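PDB 4ZOH: putative oxidoreductase FAD-binding subunit from Sulfolobus tokodaii, which binds flavin-adenine dinucleotide and probably carries electrons as the flavoprotein subunit of a molybdopterin-dependent oxidoreductase of the CO dehydrogenase flavoprotein family. Local coordinates for residues Ile110-Pro115 with Ala147-Pro153; Ala128-Ser134 with Glu159-Gln165; Gly171-Gln177 with Gly190-Lys196; Asp200-Val205 with Leu226-Leu231. All blocks are in the same frame, centred on the assembly; numbering follows the deposited sequence.

Overall arrangement
Along the chain from the N terminus, residues 110-115 open interaction 1 and residues 128-134 open interaction 2 before residues 147-153 close the first and residues 159-165 the second, so the two loops cross. Both lie in the FAD-binding part and touch the cofactor; their centres are about 14 Å apart, and Ile110 packs on Val130 and Ile164. Interactions 3 and 4 follow in series. Interaction 3 closes the hairpin of strands 173-179 and 189-198. Interaction 4 ties the next strand, 201-210, to the loop between helices 220-226 and 233-243; it meets interaction 3 through Tyr172 with Asp204 and the backbones of Lys196 and Asp204.

Interaction 1 of 4, residues Ile110-Pro115 with Ala147-Pro153; sequences ISHLDP and AKDMFTP. With FAD (flavin-adenine dinucleotide), chain H.
With CG anti to the backbone N (chi1 177°), the His112 imidazole lies alongside the ring of Phe151, whose own CG stands anti to its carbonyl carbon (chi1 -56°). The pair lies where the end of helix 106-112, in the FAD-binding domain, meets a type II turn, Asp149 to Thr152, that links the short strands 147-149 and 152-153. The rings form an offset edge-to-face pair, the Phe151 edge directed at the imidazole face, with centroids 5.3 Å apart and planes at 66°. Pro115 approaches the same phenyl ring obliquely, its CD 3.7 Å from Phe151 CZ. Leu113, which leaves the helix with positive phi, sends CD1 into the fold of the turn, 3.5 Å from Asp149 O and 4.1 Å from Ala147 CB. His112 CB also packs 4.0 Å from FAD C4B, so this side chain bridges turn and cofactor; an alanine here would probably leave the Phe151 edge without its aromatic partner and open a gap beside it. Ser111 OG, hydrogen-bonded to Gly107 O, comes near the adenine. One backbone hydrogen bond joins the segments, Phe151 N to Leu113 O at 2.9 Å, and the donor stands above the carbonyl plane.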
# COMPACT_ATOMS: atom_id res chain seq x y z
N ILE B 110 -23.89 20.65 33.18
CA ILE B 110 -24.33 20.69 34.56
C ILE B 110 -24.53 19.29 35.13
O ILE B 110 -24.44 19.14 36.35
CB ILE B 110 -25.57 21.59 34.80
CG1 ILE B 110 -26.87 21.00 34.27
CG2 ILE B 110 -25.37 23.03 34.30
CD1 ILE B 110 -28.07 21.83 34.75
N SER B 111 -24.80 18.28 34.29
CA SER B 111 -24.85 16.90 34.83
C SER B 111 -23.45 16.39 35.11
O SER B 111 -23.23 15.57 35.98
CB SER B 111 -25.63 15.96 33.94
OG SER B 111 -26.92 16.49 33.67
N HIS B 112 -22.46 16.97 34.44
CA HIS B 112 -21.08 16.55 34.63
C HIS B 112 -20.40 17.21 35.83
O HIS B 112 -19.68 16.52 36.57
CB HIS B 112 -20.30 16.81 33.31
CG HIS B 112 -18.84 16.49 33.41
ND1 HIS B 112 -18.37 15.21 33.67
CD2 HIS B 112 -17.74 17.27 33.25
CE1 HIS B 112 -17.05 15.23 33.70
NE2 HIS B 112 -16.64 16.47 33.42
N LEU B 113 -20.61 18.52 36.01
CA LEU B 113 -20.13 19.28 37.21
C LEU B 113 -18.63 19.37 37.43
O LEU B 113 -18.14 19.23 38.57
CB LEU B 113 -20.78 18.82 38.51
CG LEU B 113 -22.23 19.26 38.72
CD1 LEU B 113 -22.60 18.85 40.15
CD2 LEU B 113 -22.44 20.77 38.53
N ASP B 114 -17.90 19.63 36.36
CA ASP B 114 -16.50 19.98 36.54
C ASP B 114 -16.43 21.30 37.34
O ASP B 114 -17.05 22.27 36.96
CB ASP B 114 -15.82 20.16 35.19
CG ASP B 114 -14.35 20.31 35.32
OD1 ASP B 114 -13.83 21.31 35.92
OD2 ASP B 114 -13.70 19.39 34.83
N PRO B 115 -15.64 21.33 38.42
CA PRO B 115 -15.59 22.53 39.25
C PRO B 115 -14.91 23.74 38.58
O PRO B 115 -14.84 24.83 39.20
CB PRO B 115 -14.78 22.09 40.49
CG PRO B 115 -13.94 20.98 39.98
CD PRO B 115 -14.78 20.25 38.96
N ALA B 147 -26.19 21.06 42.60
CA ALA B 147 -24.76 20.88 42.58
C ALA B 147 -24.23 20.41 43.93
O ALA B 147 -23.60 21.15 44.67
CB ALA B 147 -24.06 22.15 42.06
N LYS B 148 -24.47 19.13 44.22
CA LYS B 148 -24.09 18.54 45.51
C LYS B 148 -22.58 18.57 45.83
O LYS B 148 -22.22 18.72 46.98
CB LYS B 148 -24.62 17.12 45.60
CG LYS B 148 -26.15 17.03 45.61
CD LYS B 148 -26.68 15.59 45.60
CE LYS B 148 -26.09 14.69 46.68
NZ LYS B 148 -25.75 13.33 46.15
N ASP B 149 -21.70 18.43 44.84
CA ASP B 149 -20.23 18.46 45.08
C ASP B 149 -19.55 18.39 43.69
O ASP B 149 -20.25 18.16 42.70
CB ASP B 149 -19.81 17.27 45.99
CG ASP B 149 -18.42 17.43 46.64
OD1 ASP B 149 -17.61 18.35 46.40
OD2 ASP B 149 -18.09 16.53 47.41
N MET B 150 -18.24 18.62 43.57
CA MET B 150 -17.59 18.39 42.28
C MET B 150 -18.08 17.05 41.70
O MET B 150 -18.17 16.05 42.43
CB MET B 150 -16.07 18.42 42.40
CG MET B 150 -15.49 17.56 43.51
SD MET B 150 -13.75 17.81 43.46
CE MET B 150 -13.25 16.99 45.00
N PHE B 151 -18.50 17.07 40.43
CA PHE B 151 -18.85 15.87 39.66
C PHE B 151 -20.03 15.13 40.26
O PHE B 151 -20.31 13.99 39.88
CB PHE B 151 -17.62 14.93 39.48
CG PHE B 151 -16.42 15.59 38.85
CD1 PHE B 151 -16.43 15.92 37.49
CD2 PHE B 151 -15.26 15.87 39.61
CE1 PHE B 151 -15.31 16.55 36.90
CE2 PHE B 151 -14.16 16.51 39.03
CZ PHE B 151 -14.18 16.84 37.66
N THR B 152 -20.73 15.77 41.19
CA THR B 152 -21.81 15.09 41.94
C THR B 152 -23.14 15.85 41.86
O THR B 152 -23.46 16.63 42.76
CB THR B 152 -21.42 14.83 43.40
OG1 THR B 152 -20.06 14.42 43.44
CG2 THR B 152 -22.29 13.73 44.06
N PRO B 153 -23.90 15.65 40.75
CA PRO B 153 -25.21 16.25 40.57
C PRO B 153 -26.26 15.52 41.41
O PRO B 153 -26.01 14.42 41.85
CB PRO B 153 -25.50 16.01 39.08
CG PRO B 153 -24.80 14.71 38.80
CD PRO B 153 -23.53 14.79 39.60
PA FAD H . -21.82 14.58 27.66
O1A FAD H . -20.33 14.45 27.56
O2A FAD H . -22.72 13.95 26.70
O5B FAD H . -22.29 14.08 29.07
C5B FAD H . -21.56 14.49 30.27
C4B FAD H . -22.25 13.80 31.57
O4B FAD H . -23.69 14.14 31.69
C3B FAD H . -22.24 12.29 31.36
O3B FAD H . -21.99 11.67 32.59
C2B FAD H . -23.64 11.95 30.79
O2B FAD H . -24.07 10.61 31.06
C1B FAD H . -24.52 12.89 31.54
N9A FAD H . -25.60 13.59 30.88
C8A FAD H . -25.59 14.24 29.71
N7A FAD H . -26.79 14.84 29.53
C5A FAD H . -27.56 14.55 30.61
C6A FAD H . -28.87 14.90 31.00
N6A FAD H . -29.58 15.68 30.19
N1A FAD H . -29.36 14.43 32.16
C2A FAD H . -28.61 13.69 33.02
N3A FAD H . -27.37 13.35 32.67
C4A FAD H . -26.81 13.77 31.47
N1 FAD H . -16.52 23.12 29.56
C2 FAD H . -16.48 24.36 30.19
O2 FAD H . -17.33 24.63 31.01
N3 FAD H . -15.50 25.26 29.91
C4 FAD H . -14.53 24.97 29.01
O4 FAD H . -13.70 25.85 28.75
C4X FAD H . -14.53 23.71 28.38
N5 FAD H . -13.55 23.41 27.47
C5X FAD H . -13.55 22.12 26.86
C6 FAD H . -12.52 21.81 25.98
C7 FAD H . -12.50 20.57 25.34
C7M FAD H . -11.32 20.30 24.37
C8 FAD H . -13.51 19.62 25.60
C8M FAD H . -13.55 18.21 24.95
C9 FAD H . -14.53 19.91 26.53
C9A FAD H . -14.56 21.17 27.14
N10 FAD H . -15.57 21.52 28.07
C10 FAD H . -15.53 22.79 28.66
C1' FAD H . -16.64 20.60 28.43
C2' FAD H . -17.84 20.73 27.47
O2' FAD H . -18.52 21.97 27.78
C3' FAD H . -18.80 19.52 27.54
O3' FAD H . -19.64 19.63 26.38
C4' FAD H . -19.68 19.50 28.78
O4' FAD H . -18.83 19.59 29.92
C5' FAD H . -20.53 18.22 28.87
O5' FAD H . -21.69 18.46 28.02
P FAD H . -22.07 17.42 26.90
O1P FAD H . -23.42 17.78 26.38
O2P FAD H . -20.97 17.31 25.91
O3P FAD H . -22.19 16.14 27.81

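Interaction 2 of 4, residues Ala128-Ser134 with Glu159-Gln165; sequences AKVKITS and ELVTEIQ. With FAD (flavin-adenine dinucleotide), chain H.
Lys131 crosses Glu163 with its CB packed 3.8 Å from Glu163 CB, and CG then passes Thr162 OG1 at 3.6 Å. Lys131 CD lies 3.8 Å from Glu163 OE1; a bend at chi3 (-71°) follows, and CE comes to 3.3 Å from the same oxygen, with Gln165 NE2 at 3.7 Å. The terminal NZ makes a salt bridge with Glu163 OE1 at 3.1 Å. That oxygen also accepts a hydrogen bond from Gln165 NE2, the two donors arriving from opposite faces of the carboxylate plane, while OE2 is bonded to Tyr61 OH; these bonds should fix the rotation of the buried carboxylate. Strands 129-134 and 160-167 are antiparallel neighbours in the five-stranded sheet of the FAD-binding domain, and a classic beta bulge at Thr162 and Glu163, both facing Lys131, shifts their register by one. Thr162 OG1 donates to Thr133 OG1 at 2.8 Å. On the face bearing Val130, Ile132, Val161 and Ile164, Val130 CG1 meets Val161 CG1, and helix 106-112 packs there. Val161 also reads the adenine: its O accepts from FAD N6A at 3.0 Å along a nearly straight bond, and its N gives a weak bond to FAD N1A.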
# COMPACT_ATOMS: atom_id res chain seq x y z
N ALA B 128 -30.61 30.14 38.83
CA ALA B 128 -31.12 29.16 37.88
C ALA B 128 -31.82 28.00 38.59
O ALA B 128 -31.46 27.65 39.75
CB ALA B 128 -29.97 28.62 37.05
N LYS B 129 -32.79 27.39 37.88
CA LYS B 129 -33.37 26.10 38.33
C LYS B 129 -33.29 24.99 37.26
O LYS B 129 -33.39 25.26 36.06
CB LYS B 129 -34.86 26.27 38.69
CG LYS B 129 -35.16 27.21 39.85
CD LYS B 129 -36.68 27.27 40.11
CE LYS B 129 -37.07 28.34 41.13
NZ LYS B 129 -36.18 28.28 42.33
N VAL B 130 -33.26 23.75 37.75
CA VAL B 130 -33.02 22.53 36.98
C VAL B 130 -34.28 21.67 37.05
O VAL B 130 -34.67 21.22 38.13
CB VAL B 130 -31.80 21.73 37.52
CG1 VAL B 130 -31.45 20.56 36.58
CG2 VAL B 130 -30.57 22.64 37.73
N LYS B 131 -34.95 21.50 35.90
CA LYS B 131 -36.06 20.56 35.81
C LYS B 131 -35.44 19.19 35.56
O LYS B 131 -34.68 19.01 34.61
CB LYS B 131 -37.05 20.96 34.71
CG LYS B 131 -38.23 19.99 34.53
CD LYS B 131 -39.23 20.53 33.52
CE LYS B 131 -40.02 21.74 34.08
NZ LYS B 131 -40.94 22.39 33.09
N ILE B 132 -35.76 18.24 36.44
CA ILE B 132 -35.29 16.86 36.40
C ILE B 132 -36.46 15.96 36.06
O ILE B 132 -37.49 16.04 36.72
CB ILE B 132 -34.67 16.44 37.74
CG1 ILE B 132 -33.53 17.38 38.10
CG2 ILE B 132 -34.23 14.98 37.69
CD1 ILE B 132 -32.94 17.18 39.49
N THR B 133 -36.33 15.13 35.02
CA THR B 133 -37.40 14.24 34.64
C THR B 133 -37.15 12.76 34.91
O THR B 133 -36.05 12.24 34.76
CB THR B 133 -37.83 14.48 33.20
OG1 THR B 133 -38.15 15.86 33.06
CG2 THR B 133 -39.05 13.66 32.84
N SER B 134 -38.24 12.09 35.24
CA SER B 134 -38.31 10.72 35.68
C SER B 134 -39.49 10.11 34.94
O SER B 134 -40.30 10.84 34.34
CB SER B 134 -38.59 10.78 37.18
OG SER B 134 -38.56 9.51 37.76
N GLU B 159 -33.08 9.19 36.10
CA GLU B 159 -33.50 10.58 35.71
C GLU B 159 -32.57 11.40 34.84
O GLU B 159 -31.38 11.23 34.89
CB GLU B 159 -33.98 11.38 36.92
CG GLU B 159 -33.39 10.94 38.23
CD GLU B 159 -33.81 11.82 39.40
OE1 GLU B 159 -32.89 12.20 40.17
OE2 GLU B 159 -35.02 12.12 39.53
N LEU B 160 -33.16 12.29 34.05
CA LEU B 160 -32.42 13.20 33.23
C LEU B 160 -32.81 14.65 33.48
O LEU B 160 -33.99 14.97 33.52
CB LEU B 160 -32.67 12.89 31.74
CG LEU B 160 -32.19 11.50 31.24
CD1 LEU B 160 -32.75 11.25 29.85
CD2 LEU B 160 -30.67 11.35 31.28
N VAL B 161 -31.83 15.55 33.51
CA VAL B 161 -32.09 16.96 33.25
C VAL B 161 -32.80 17.19 31.92
O VAL B 161 -32.31 16.78 30.84
CB VAL B 161 -30.78 17.75 33.31
CG1 VAL B 161 -31.02 19.25 33.08
CG2 VAL B 161 -30.08 17.47 34.64
N THR B 162 -33.93 17.88 31.96
CA THR B 162 -34.59 18.16 30.71
C THR B 162 -34.62 19.65 30.39
O THR B 162 -34.83 20.03 29.18
CB THR B 162 -36.04 17.61 30.69
OG1 THR B 162 -36.74 17.99 31.89
CG2 THR B 162 -36.02 16.10 30.59
N GLU B 163 -34.41 20.48 31.43
CA GLU B 163 -34.61 21.95 31.30
C GLU B 163 -33.87 22.74 32.34
O GLU B 163 -33.76 22.33 33.49
CB GLU B 163 -36.08 22.33 31.33
CG GLU B 163 -36.40 23.76 30.95
CD GLU B 163 -37.91 23.98 31.01
OE1 GLU B 163 -38.47 23.96 32.12
OE2 GLU B 163 -38.56 24.14 29.96
N ILE B 164 -33.33 23.86 31.89
CA ILE B 164 -32.74 24.84 32.78
C ILE B 164 -33.61 26.07 32.66
O ILE B 164 -34.00 26.48 31.50
CB ILE B 164 -31.24 25.16 32.44
CG1 ILE B 164 -30.31 23.98 32.74
CG2 ILE B 164 -30.73 26.28 33.36
CD1 ILE B 164 -30.49 22.73 31.88
N GLN B 165 -33.97 26.61 33.84
CA GLN B 165 -34.75 27.91 33.98
C GLN B 165 -33.97 29.02 34.67
O GLN B 165 -33.28 28.81 35.70
CB GLN B 165 -36.00 27.66 34.80
CG GLN B 165 -37.07 26.82 34.12
CD GLN B 165 -37.97 26.21 35.16
OE1 GLN B 165 -38.17 26.82 36.22
NE2 GLN B 165 -38.48 25.00 34.92
PA FAD H . -21.82 14.58 27.66
O1A FAD H . -20.33 14.45 27.56
O2A FAD H . -22.72 13.95 26.70
O5B FAD H . -22.29 14.08 29.07
C5B FAD H . -21.56 14.49 30.27
C4B FAD H . -22.25 13.80 31.57
O4B FAD H . -23.69 14.14 31.69
C3B FAD H . -22.24 12.29 31.36
O3B FAD H . -21.99 11.67 32.59
C2B FAD H . -23.64 11.95 30.79
O2B FAD H . -24.07 10.61 31.06
C1B FAD H . -24.52 12.89 31.54
N9A FAD H . -25.60 13.59 30.88
C8A FAD H . -25.59 14.24 29.71
N7A FAD H . -26.79 14.84 29.53
C5A FAD H . -27.56 14.55 30.61
C6A FAD H . -28.87 14.90 31.00
N6A FAD H . -29.58 15.68 30.19
N1A FAD H . -29.36 14.43 32.16
C2A FAD H . -28.61 13.69 33.02
N3A FAD H . -27.37 13.35 32.67
C4A FAD H . -26.81 13.77 31.47
N1 FAD H . -16.52 23.12 29.56
C2 FAD H . -16.48 24.36 30.19
O2 FAD H . -17.33 24.63 31.01
N3 FAD H . -15.50 25.26 29.91
C4 FAD H . -14.53 24.97 29.01
O4 FAD H . -13.70 25.85 28.75
C4X FAD H . -14.53 23.71 28.38
N5 FAD H . -13.55 23.41 27.47
C5X FAD H . -13.55 22.12 26.86
C6 FAD H . -12.52 21.81 25.98
C7 FAD H . -12.50 20.57 25.34
C7M FAD H . -11.32 20.30 24.37
C8 FAD H . -13.51 19.62 25.60
C8M FAD H . -13.55 18.21 24.95
C9 FAD H . -14.53 19.91 26.53
C9A FAD H . -14.56 21.17 27.14
N10 FAD H . -15.57 21.52 28.07
C10 FAD H . -15.53 22.79 28.66
C1' FAD H . -16.64 20.60 28.43
C2' FAD H . -17.84 20.73 27.47
O2' FAD H . -18.52 21.97 27.78
C3' FAD H . -18.80 19.52 27.54
O3' FAD H . -19.64 19.63 26.38
C4' FAD H . -19.68 19.50 28.78
O4' FAD H . -18.83 19.59 29.92
C5' FAD H . -20.53 18.22 28.87
O5' FAD H . -21.69 18.46 28.02
P FAD H . -22.07 17.42 26.90
O1P FAD H . -23.42 17.78 26.38
O2P FAD H . -20.97 17.31 25.91
O3P FAD H . -22.19 16.14 27.81

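Interaction 3 of 4, residues Gly171-Gln177 with Gly190-Lys196; sequences GYKFSYQ and GVALLLK
The Tyr172 ring carries Lys196 CB squarely over the centre of one face, 3.6 Å from the centroid and 1° off the normal, a CH-pi contact with the lysine chain running roughly perpendicular to the tyrosine side chain. Lys196 CG lies anti to the backbone N (chi1 -175°), and the chain runs on past the ring, with CD 3.6 Å from Tyr172 CE1. Phe169 pairs edge-to-face with this tyrosine, and Tyr172 OH is hydrogen-bonded to Asp204 OD2. At the other end of the contact, Tyr176 receives Ala192 CB near its ring plane, 3.7 Å from CD1, and its OH is bonded to Asp118. Between them, Leu194 CD2 packs 3.7 Å from Tyr172 CB and also touches Phe174 CB. Replacing Tyr172 with alanine would probably leave the Lys196 methylenes without a ring to lie on and Asp204 without its phenolic partner. The backbones form an antiparallel beta hairpin, strands 173-179 and 189-198, at one side of the four-stranded sheet of the C-terminal domain. Six hydrogen bonds join them through Lys173, Ser175 and Gln177, including Gln177 N to Val191 O at 2.7 Å. Paired backbone bonds thus set the register, whereas the aliphatic part of a lysine serves as apolar cover for an aromatic face.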
# COMPACT_ATOMS: atom_id res chain seq x y z
N GLY B 171 -33.01 44.81 31.27
CA GLY B 171 -32.29 45.99 31.77
C GLY B 171 -31.06 45.76 32.68
O GLY B 171 -30.42 46.74 33.14
N TYR B 172 -30.70 44.48 32.95
CA TYR B 172 -29.52 44.21 33.75
C TYR B 172 -28.27 44.41 32.95
O TYR B 172 -28.31 44.27 31.74
CB TYR B 172 -29.51 42.81 34.30
CG TYR B 172 -30.25 42.63 35.56
CD1 TYR B 172 -31.65 42.79 35.60
CD2 TYR B 172 -29.59 42.23 36.71
CE1 TYR B 172 -32.35 42.58 36.78
CE2 TYR B 172 -30.27 41.97 37.88
CZ TYR B 172 -31.65 42.17 37.91
OH TYR B 172 -32.33 41.95 39.10
N LYS B 173 -27.17 44.75 33.63
CA LYS B 173 -25.85 44.82 33.01
C LYS B 173 -25.12 43.54 33.44
O LYS B 173 -25.50 42.95 34.42
CB LYS B 173 -25.09 46.09 33.45
CG LYS B 173 -25.88 47.42 33.32
CD LYS B 173 -25.85 48.04 31.94
CE LYS B 173 -24.94 49.26 31.93
NZ LYS B 173 -23.94 49.28 30.80
N PHE B 174 -24.08 43.11 32.72
CA PHE B 174 -23.48 41.76 32.98
C PHE B 174 -22.09 41.70 32.39
O PHE B 174 -21.71 42.51 31.51
CB PHE B 174 -24.36 40.57 32.49
CG PHE B 174 -24.75 40.67 31.04
CD1 PHE B 174 -23.92 40.15 30.02
CD2 PHE B 174 -25.95 41.28 30.67
CE1 PHE B 174 -24.27 40.28 28.68
CE2 PHE B 174 -26.30 41.42 29.32
CZ PHE B 174 -25.45 40.93 28.32
N SER B 175 -21.32 40.76 32.90
CA SER B 175 -19.97 40.45 32.40
C SER B 175 -19.58 39.05 32.86
O SER B 175 -19.85 38.68 34.00
CB SER B 175 -18.94 41.47 32.91
OG SER B 175 -17.69 41.25 32.26
N TYR B 176 -18.99 38.23 31.96
CA TYR B 176 -18.33 36.99 32.40
C TYR B 176 -16.87 37.23 32.18
O TYR B 176 -16.49 37.63 31.08
CB TYR B 176 -18.82 35.75 31.64
CG TYR B 176 -18.17 34.49 32.17
CD1 TYR B 176 -18.31 34.14 33.51
CD2 TYR B 176 -17.42 33.64 31.33
CE1 TYR B 176 -17.69 33.03 34.02
CE2 TYR B 176 -16.81 32.48 31.85
CZ TYR B 176 -16.96 32.20 33.20
OH TYR B 176 -16.37 31.09 33.77
N GLN B 177 -16.07 37.09 33.24
CA GLN B 177 -14.59 37.23 33.15
C GLN B 177 -13.99 35.82 33.31
O GLN B 177 -14.29 35.12 34.26
CB GLN B 177 -14.05 38.14 34.27
CG GLN B 177 -14.56 39.60 34.19
CD GLN B 177 -13.99 40.35 32.99
OE1 GLN B 177 -12.84 40.16 32.61
NE2 GLN B 177 -14.80 41.21 32.40
N GLY B 190 -13.09 31.92 37.07
CA GLY B 190 -14.20 32.55 36.36
C GLY B 190 -15.10 33.37 37.27
O GLY B 190 -15.51 32.90 38.32
N VAL B 191 -15.41 34.61 36.83
CA VAL B 191 -16.33 35.49 37.59
C VAL B 191 -17.47 35.98 36.69
O VAL B 191 -17.22 36.62 35.63
CB VAL B 191 -15.63 36.69 38.28
CG1 VAL B 191 -16.64 37.46 39.19
CG2 VAL B 191 -14.42 36.27 39.10
N ALA B 192 -18.69 35.60 37.08
CA ALA B 192 -19.91 36.01 36.39
C ALA B 192 -20.70 37.05 37.17
O ALA B 192 -21.10 36.80 38.32
CB ALA B 192 -20.83 34.81 36.11
N LEU B 193 -20.95 38.19 36.53
CA LEU B 193 -21.63 39.27 37.21
C LEU B 193 -22.95 39.64 36.52
O LEU B 193 -23.00 39.75 35.28
CB LEU B 193 -20.72 40.52 37.27
CG LEU B 193 -21.20 41.65 38.23
CD1 LEU B 193 -20.02 42.27 38.96
CD2 LEU B 193 -21.91 42.72 37.42
N LEU B 194 -23.97 39.84 37.35
CA LEU B 194 -25.20 40.54 36.95
C LEU B 194 -25.54 41.67 37.94
O LEU B 194 -25.49 41.49 39.16
CB LEU B 194 -26.37 39.60 36.94
CG LEU B 194 -26.67 38.86 35.64
CD1 LEU B 194 -27.47 37.64 36.03
CD2 LEU B 194 -27.44 39.75 34.69
N LEU B 195 -25.89 42.83 37.39
CA LEU B 195 -26.38 43.92 38.24
C LEU B 195 -27.34 44.78 37.45
O LEU B 195 -27.27 44.86 36.18
CB LEU B 195 -25.21 44.78 38.77
CG LEU B 195 -24.45 45.68 37.77
CD1 LEU B 195 -25.24 46.95 37.49
CD2 LEU B 195 -23.07 46.10 38.27
N LYS B 196 -28.18 45.48 38.22
CA LYS B 196 -29.13 46.45 37.67
C LYS B 196 -29.11 47.73 38.49
O LYS B 196 -29.10 47.72 39.75
CB LYS B 196 -30.53 45.85 37.62
CG LYS B 196 -31.62 46.71 36.95
CD LYS B 196 -32.96 46.10 37.38
CE LYS B 196 -34.17 46.73 36.72
NZ LYS B 196 -33.96 46.82 35.25

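Interaction 4 of 4, residues Asp200-Val205 with Leu226-Leu231; sequences DVIEDV and LLGKRL
Strand 201-210 of the C-terminal domain's four-stranded antiparallel sheet is met at its start by the loop between helices 220-226 and 233-243, which bends through a type II beta turn from Leu226 to Lys229. Asp200 and Arg230 join the outer end of this contact. Arg230 forms a bidentate salt bridge through NE and NH2, one nitrogen to each carboxylate oxygen: NH2 reaches OD1 of Asp200 at 3.0 Å on its syn lone pair, and NE reaches OD2 of Asp200, also at 3.0 Å, from the syn side but somewhat out of the carboxylate plane. The two planes are 36° apart, and the carboxylate sits at the guanidinium edge. A bend at chi3 (67°) in the arginine turns its end toward the aspartate. Val201 and Arg230 form a single backbone bridge, and Val201 CG2 rests 3.9 Å from Arg230 CG. Next to it Ile202 is held by two backbone bonds, its N donating to Lys229 O at 2.9 Å and its O accepting from Gly228 N. Its side chain leans over the turn, CB 3.4 Å from Leu226 O, while CD1 touches Leu226 CB. Further along, Val205 CG2 packs on Leu226 CD1 at 3.9 Å, and Leu227 CD1 reaches Glu203 O. Strand 189-198 adds Leu197 beside Ile202 and Leu195 beside Val205. The contact therefore grades from a buried apolar end at Val205 and Leu226 to a more solvent-accessible ionic one at Asp200 and Arg230, where opposite charges probably help to hold the loop against the start of the strand.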
# COMPACT_ATOMS: atom_id res chain seq x y z
N ASP B 200 -28.13 55.83 39.97
CA ASP B 200 -26.76 55.39 40.14
C ASP B 200 -26.61 54.50 41.36
O ASP B 200 -25.51 54.24 41.83
CB ASP B 200 -25.78 56.58 40.17
CG ASP B 200 -26.00 57.53 41.37
OD1 ASP B 200 -25.35 58.62 41.33
OD2 ASP B 200 -26.76 57.21 42.31
N VAL B 201 -27.73 53.95 41.83
CA VAL B 201 -27.71 52.96 42.89
C VAL B 201 -27.77 51.53 42.32
O VAL B 201 -28.51 51.23 41.38
CB VAL B 201 -28.93 53.16 43.80
CG1 VAL B 201 -29.07 51.98 44.77
CG2 VAL B 201 -28.83 54.51 44.49
N ILE B 202 -26.98 50.65 42.92
CA ILE B 202 -26.98 49.26 42.56
C ILE B 202 -28.16 48.65 43.28
O ILE B 202 -28.09 48.29 44.44
CB ILE B 202 -25.60 48.59 42.85
CG1 ILE B 202 -24.54 49.17 41.89
CG2 ILE B 202 -25.65 47.09 42.68
CD1 ILE B 202 -23.12 48.74 42.22
N GLU B 203 -29.25 48.56 42.52
CA GLU B 203 -30.52 47.94 42.91
C GLU B 203 -30.44 46.40 43.15
O GLU B 203 -30.91 45.89 44.16
CB GLU B 203 -31.59 48.36 41.86
CG GLU B 203 -32.89 47.60 41.95
CD GLU B 203 -34.00 48.20 41.12
OE1 GLU B 203 -35.13 48.15 41.62
OE2 GLU B 203 -33.80 48.70 39.98
N ASP B 204 -29.84 45.65 42.23
CA ASP B 204 -29.57 44.19 42.45
C ASP B 204 -28.14 43.90 41.98
O ASP B 204 -27.63 44.58 41.08
CB ASP B 204 -30.59 43.38 41.68
CG ASP B 204 -30.54 41.86 41.95
OD1 ASP B 204 -30.02 41.35 42.98
OD2 ASP B 204 -31.11 41.15 41.10
N VAL B 205 -27.44 43.01 42.67
CA VAL B 205 -26.14 42.56 42.19
C VAL B 205 -25.96 41.06 42.46
O VAL B 205 -26.39 40.58 43.49
CB VAL B 205 -24.98 43.42 42.71
CG1 VAL B 205 -24.92 43.37 44.24
CG2 VAL B 205 -23.65 43.02 42.04
N LEU B 226 -21.86 46.01 47.60
CA LEU B 226 -22.29 46.82 46.47
C LEU B 226 -23.77 47.07 46.53
O LEU B 226 -24.24 48.03 45.94
CB LEU B 226 -21.95 46.15 45.11
CG LEU B 226 -20.52 45.83 44.71
CD1 LEU B 226 -20.51 44.70 43.65
CD2 LEU B 226 -19.83 47.10 44.18
N LEU B 227 -24.49 46.17 47.15
CA LEU B 227 -25.93 46.18 47.07
C LEU B 227 -26.55 47.44 47.71
O LEU B 227 -26.29 47.74 48.87
CB LEU B 227 -26.49 44.95 47.74
CG LEU B 227 -28.01 44.81 47.62
CD1 LEU B 227 -28.49 44.77 46.19
CD2 LEU B 227 -28.47 43.58 48.38
N GLY B 228 -27.34 48.15 46.92
CA GLY B 228 -28.06 49.33 47.40
C GLY B 228 -27.19 50.58 47.41
O GLY B 228 -27.73 51.66 47.61
N LYS B 229 -25.89 50.45 47.16
CA LYS B 229 -24.98 51.60 47.23
C LYS B 229 -24.86 52.33 45.93
O LYS B 229 -25.20 51.78 44.87
CB LYS B 229 -23.62 51.19 47.80
CG LYS B 229 -23.82 50.62 49.20
CD LYS B 229 -22.60 50.69 50.07
CE LYS B 229 -22.63 49.51 51.03
NZ LYS B 229 -21.29 49.34 51.65
N ARG B 230 -24.42 53.58 46.01
CA ARG B 230 -24.12 54.39 44.85
C ARG B 230 -22.70 54.08 44.46
O ARG B 230 -21.83 54.05 45.31
CB ARG B 230 -24.24 55.90 45.16
CG ARG B 230 -25.62 56.33 45.61
CD ARG B 230 -25.71 57.84 45.85
NE ARG B 230 -25.58 58.68 44.65
CZ ARG B 230 -25.29 59.98 44.64
NH1 ARG B 230 -25.11 60.63 45.82
NH2 ARG B 230 -25.23 60.67 43.48
N LEU B 231 -22.47 53.85 43.18
CA LEU B 231 -21.18 53.42 42.66
C LEU B 231 -20.12 54.51 42.73
O LEU B 231 -20.34 55.63 42.29
CB LEU B 231 -21.35 52.92 41.20
CG LEU B 231 -21.87 53.86 40.07
CD1 LEU B 231 -20.78 54.41 39.13
CD2 LEU B 231 -22.95 53.16 39.26